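Local coordinates for protein putative MAR1 (Leishmania donovani, PDB 1X9G) that is a putative ribonuclease that belongs to the isochorismatase superfamily, at the interface of chains A and B. Numbering follows the deposited sequence. Chains: chain A/B, Putative MAR1.

Contact 1: the interface of chains A and B. Residues chain A 178-181; chain B 67, 91-93.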
# COMPACT_ATOMS: atom_id res chain seq x y z
N LYS A 178 26.07 10.75 -2.81
CA LYS A 178 25.07 11.27 -3.74
C LYS A 178 25.51 11.54 -5.22
O LYS A 178 24.71 12.01 -6.04
CB LYS A 178 24.37 12.45 -3.09
CG LYS A 178 23.55 12.09 -1.81
CD LYS A 178 22.13 12.77 -1.87
CE LYS A 178 21.27 12.50 -0.64
NZ LYS A 178 20.85 11.04 -0.48
N ASP A 179 26.76 11.16 -5.57
CA ASP A 179 27.42 11.57 -6.83
C ASP A 179 28.42 10.50 -7.32
O ASP A 179 29.15 9.94 -6.52
CB ASP A 179 28.18 12.88 -6.60
CG ASP A 179 28.30 13.74 -7.86
OD1 ASP A 179 28.92 13.29 -8.88
OD2 ASP A 179 27.78 14.89 -7.81
N ALA A 180 28.46 10.22 -8.63
CA ALA A 180 29.42 9.23 -9.16
C ALA A 180 30.88 9.75 -9.22
O ALA A 180 31.79 9.00 -9.56
CB ALA A 180 28.97 8.71 -10.54
N MET A 181 31.08 11.03 -8.88
CA MET A 181 32.42 11.64 -8.77
C MET A 181 32.83 11.84 -7.31
O MET A 181 33.66 12.67 -6.98
CB MET A 181 32.51 12.95 -9.56
CG MET A 181 32.51 12.75 -11.08
SD MET A 181 34.02 11.99 -11.79
CE MET A 181 33.62 10.23 -11.88
N HIS B 67 23.77 10.60 -17.89
CA HIS B 67 24.62 10.37 -16.75
C HIS B 67 25.92 9.74 -17.21
O HIS B 67 25.89 8.75 -17.94
CB HIS B 67 23.93 9.38 -15.82
CG HIS B 67 24.64 9.16 -14.54
ND1 HIS B 67 24.47 9.99 -13.45
CD2 HIS B 67 25.55 8.23 -14.17
CE1 HIS B 67 25.23 9.56 -12.45
NE2 HIS B 67 25.90 8.50 -12.87
N THR B 91 27.02 13.74 -13.17
CA THR B 91 27.49 12.58 -12.43
C THR B 91 26.66 12.39 -11.12
O THR B 91 26.55 11.28 -10.59
CB THR B 91 29.00 12.70 -12.21
OG1 THR B 91 29.29 13.97 -11.60
CG2 THR B 91 29.74 12.64 -13.58
N ARG B 92 26.04 13.47 -10.64
CA ARG B 92 25.05 13.41 -9.58
C ARG B 92 23.99 12.35 -9.91
O ARG B 92 23.53 12.27 -11.07
CB ARG B 92 24.45 14.80 -9.40
CG ARG B 92 23.29 14.90 -8.44
CD ARG B 92 23.41 16.15 -7.62
NE ARG B 92 24.04 15.82 -6.34
CZ ARG B 92 23.50 16.04 -5.14
NH1 ARG B 92 22.30 16.61 -5.03
NH2 ARG B 92 24.17 15.70 -4.04
N PHE B 93 23.63 11.49 -8.93
CA PHE B 93 22.63 10.43 -9.20
C PHE B 93 21.28 11.08 -9.46
O PHE B 93 20.60 10.72 -10.42
CB PHE B 93 22.57 9.35 -8.12
CG PHE B 93 23.84 8.58 -7.97
CD1 PHE B 93 24.39 8.35 -6.71
CD2 PHE B 93 24.53 8.13 -9.11
CE1 PHE B 93 25.61 7.64 -6.58
CE2 PHE B 93 25.76 7.44 -9.00
CZ PHE B 93 26.29 7.18 -7.71
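A:Asp179 faces B:Thr91 and B:Arg92 where two loop segments, one from each chain, run antiparallel and form a short beta bridge. Backbone bonds tie the segments together: the amide N of B:Phe93 gives its hydrogen to the carbonyl O of A:Lys178 (3.1 Å). A:Ala180 N donates in turn to B:Thr91 O (2.9 Å). Next to the A:Ala180 bond, on the side of A:Met181, the carboxylate of A:Asp179 accepts the hydroxyl OG1 of B:Thr91 at OD1 (2.8 Å), on its syn lone pair. The same oxygen accepts the backbone N of A:Met181 on its anti side (3.1 Å), so a bond within chain A helps to hold the carboxylate that meets chain B. Aspartate suits this place because its short chain can cap its own loop and still reach across.

B:Thr91 turns OG1 toward the acid by placing it between its backbone N and carbonyl carbon (chi1 53°), and its CB meets the thioether chain of A:Met181 at CG (3.7 Å). Beneath the bridge, the B:Phe93 ring turns one face to the backbone of A:Asp179, whose carbonyl carbon lies toward the rim; CE2 also touches the methyl CB of A:Ala180 (3.8 Å), a side chain small enough to let the two loop segments come together. On the far flank B:Arg92 brings NH2 against A:Lys178 CB (3.4 Å). Its NE stays 4.1 Å from OD2 of A:Asp179, where opposite charges would probably still attract.

In the fold, the chain A segment follows helix 169-176, while B:Thr91 to B:Phe93 continue directly from strand 86-90, beside the end of strand 60-67 at B:His67.

Contact 2: the interface of chains A and B. Residues chain A 12, 165-167, 175; chain B 122, 156, 160.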
# COMPACT_ATOMS: atom_id res chain seq x y z
N LEU A 12 15.31 10.98 1.97
CA LEU A 12 16.05 9.70 1.86
C LEU A 12 17.26 9.69 2.81
O LEU A 12 17.34 10.56 3.67
CB LEU A 12 16.48 9.45 0.41
CG LEU A 12 15.42 9.31 -0.67
CD1 LEU A 12 15.99 9.56 -2.03
CD2 LEU A 12 14.83 7.91 -0.64
N GLU A 165 11.93 3.98 6.20
CA GLU A 165 11.93 3.77 4.74
C GLU A 165 12.47 2.45 4.32
O GLU A 165 13.58 2.10 4.72
CB GLU A 165 12.72 4.84 4.00
CG GLU A 165 12.34 6.28 4.37
CD GLU A 165 13.10 7.32 3.52
OE1 GLU A 165 12.75 8.51 3.64
OE2 GLU A 165 14.05 6.95 2.77
N ILE A 166 11.71 1.73 3.52
CA ILE A 166 12.10 0.43 3.04
C ILE A 166 12.52 0.56 1.60
O ILE A 166 11.73 0.97 0.74
CB ILE A 166 10.96 -0.63 3.23
CG1 ILE A 166 10.59 -0.73 4.71
CG2 ILE A 166 11.39 -2.05 2.74
CD1 ILE A 166 9.38 -1.53 4.91
N THR A 167 13.79 0.26 1.33
CA THR A 167 14.24 0.24 -0.07
C THR A 167 15.04 -1.06 -0.24
O THR A 167 14.53 -2.13 0.07
CB THR A 167 15.07 1.50 -0.47
OG1 THR A 167 16.03 1.79 0.56
CG2 THR A 167 14.15 2.76 -0.70
N GLN A 175 22.39 6.26 -2.05
CA GLN A 175 21.73 7.38 -1.43
C GLN A 175 22.74 8.08 -0.53
O GLN A 175 22.69 9.29 -0.35
CB GLN A 175 20.52 6.92 -0.61
CG GLN A 175 19.21 6.64 -1.40
CD GLN A 175 18.18 5.96 -0.51
OE1 GLN A 175 17.95 6.40 0.60
NE2 GLN A 175 17.61 4.85 -0.95
N LEU B 122 14.46 7.85 -8.08
CA LEU B 122 14.19 8.00 -6.66
C LEU B 122 14.83 9.29 -6.06
O LEU B 122 14.15 10.13 -5.49
CB LEU B 122 14.58 6.69 -5.93
CG LEU B 122 14.28 6.62 -4.41
CD1 LEU B 122 12.79 6.44 -4.09
CD2 LEU B 122 15.09 5.50 -3.72
N LEU B 156 7.89 3.05 -1.78
CA LEU B 156 8.33 4.20 -1.00
C LEU B 156 7.65 5.47 -1.58
O LEU B 156 7.02 6.24 -0.87
CB LEU B 156 9.84 4.40 -1.14
CG LEU B 156 10.59 4.77 0.12
CD1 LEU B 156 11.87 5.58 -0.21
CD2 LEU B 156 9.71 5.43 1.24
N TRP B 160 4.59 9.12 -0.63
CA TRP B 160 5.08 10.53 -0.63
C TRP B 160 4.02 11.54 -1.11
O TRP B 160 4.38 12.62 -1.64
CB TRP B 160 6.35 10.69 -1.53
CG TRP B 160 7.58 10.04 -0.95
CD1 TRP B 160 7.70 9.50 0.32
CD2 TRP B 160 8.87 9.86 -1.59
NE1 TRP B 160 8.97 9.02 0.49
CE2 TRP B 160 9.71 9.24 -0.64
CE3 TRP B 160 9.42 10.23 -2.84
CZ2 TRP B 160 11.05 8.93 -0.91
CZ3 TRP B 160 10.76 9.91 -3.11
CH2 TRP B 160 11.56 9.25 -2.14
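A:Leu12 and B:Leu156, the latter on helix 147-158, are the main hydrophobic partners in this patch, in an interface between two copies of the protein that may or may not be the biological one. The apolar contacts converge on one methyl of each residue. CD2 of A:Leu12 lies 3.8 Å from CD1 of B:Leu156, the two chains passing at a slant, and it also approaches CD2 of B:Leu122, on helix 117-130, at 3.9 Å. A branched leucine suits this junction: CD2 meets B:Leu156, B:Leu122 and B:Trp160 together, while CD1 turns further toward the backbone O and CG of B:Leu122. B:Leu156 divides its methyls, sending CD1 to CG2 of A:Thr167 (3.7 Å) and CD2 along the aliphatic CB and CG of A:Glu165, both residues of strand 164-167. The threonine offers its methyl rather than its hydroxyl, with CG2 anti to the carbonyl carbon and OG1 at chi1 46°.

The aromatic contact is made at an edge. B:Trp160 presents the rim of its six-membered ring, and the A:Leu12 methyl meets it in the ring plane, the two side chains crossing at about a right angle. The carbonyl O of B:Leu156 sits over one face, 3.5 Å above the plane and toward the rim, and may help to set the indole beside the leucine.

Polar atoms border the patch. A:Glu165 stretches out beyond CG, laying its methylenes on B:Leu156 while the carboxylate OE2 continues past CD1. The backbone O of A:Ile166, on the same strand, faces B:Leu156 CG. From helix 169-176, A:Gln175 is also extended as far as its amide (chi2 170°), a length that carries its NE2 to within 3.8 Å of CD2 of B:Leu122.

About 18 Å separates the centres of the C-alpha atoms of contact 1 and contact 2, and they share no residue. They are joined on chain A by helix 169-176, which carries a residue of contact 2 near its end and leads into the loop of contact 1. Chain B answers with the loop after strand 86-90 and the end of strand 60-67 in contact 1, and with two helices and a following loop in contact 2. Directional backbone pairing could set the register while side-chain packing adds apolar burial. Both belong to one interface, not an exact two-fold, in a four-copy assembly that may not be biological.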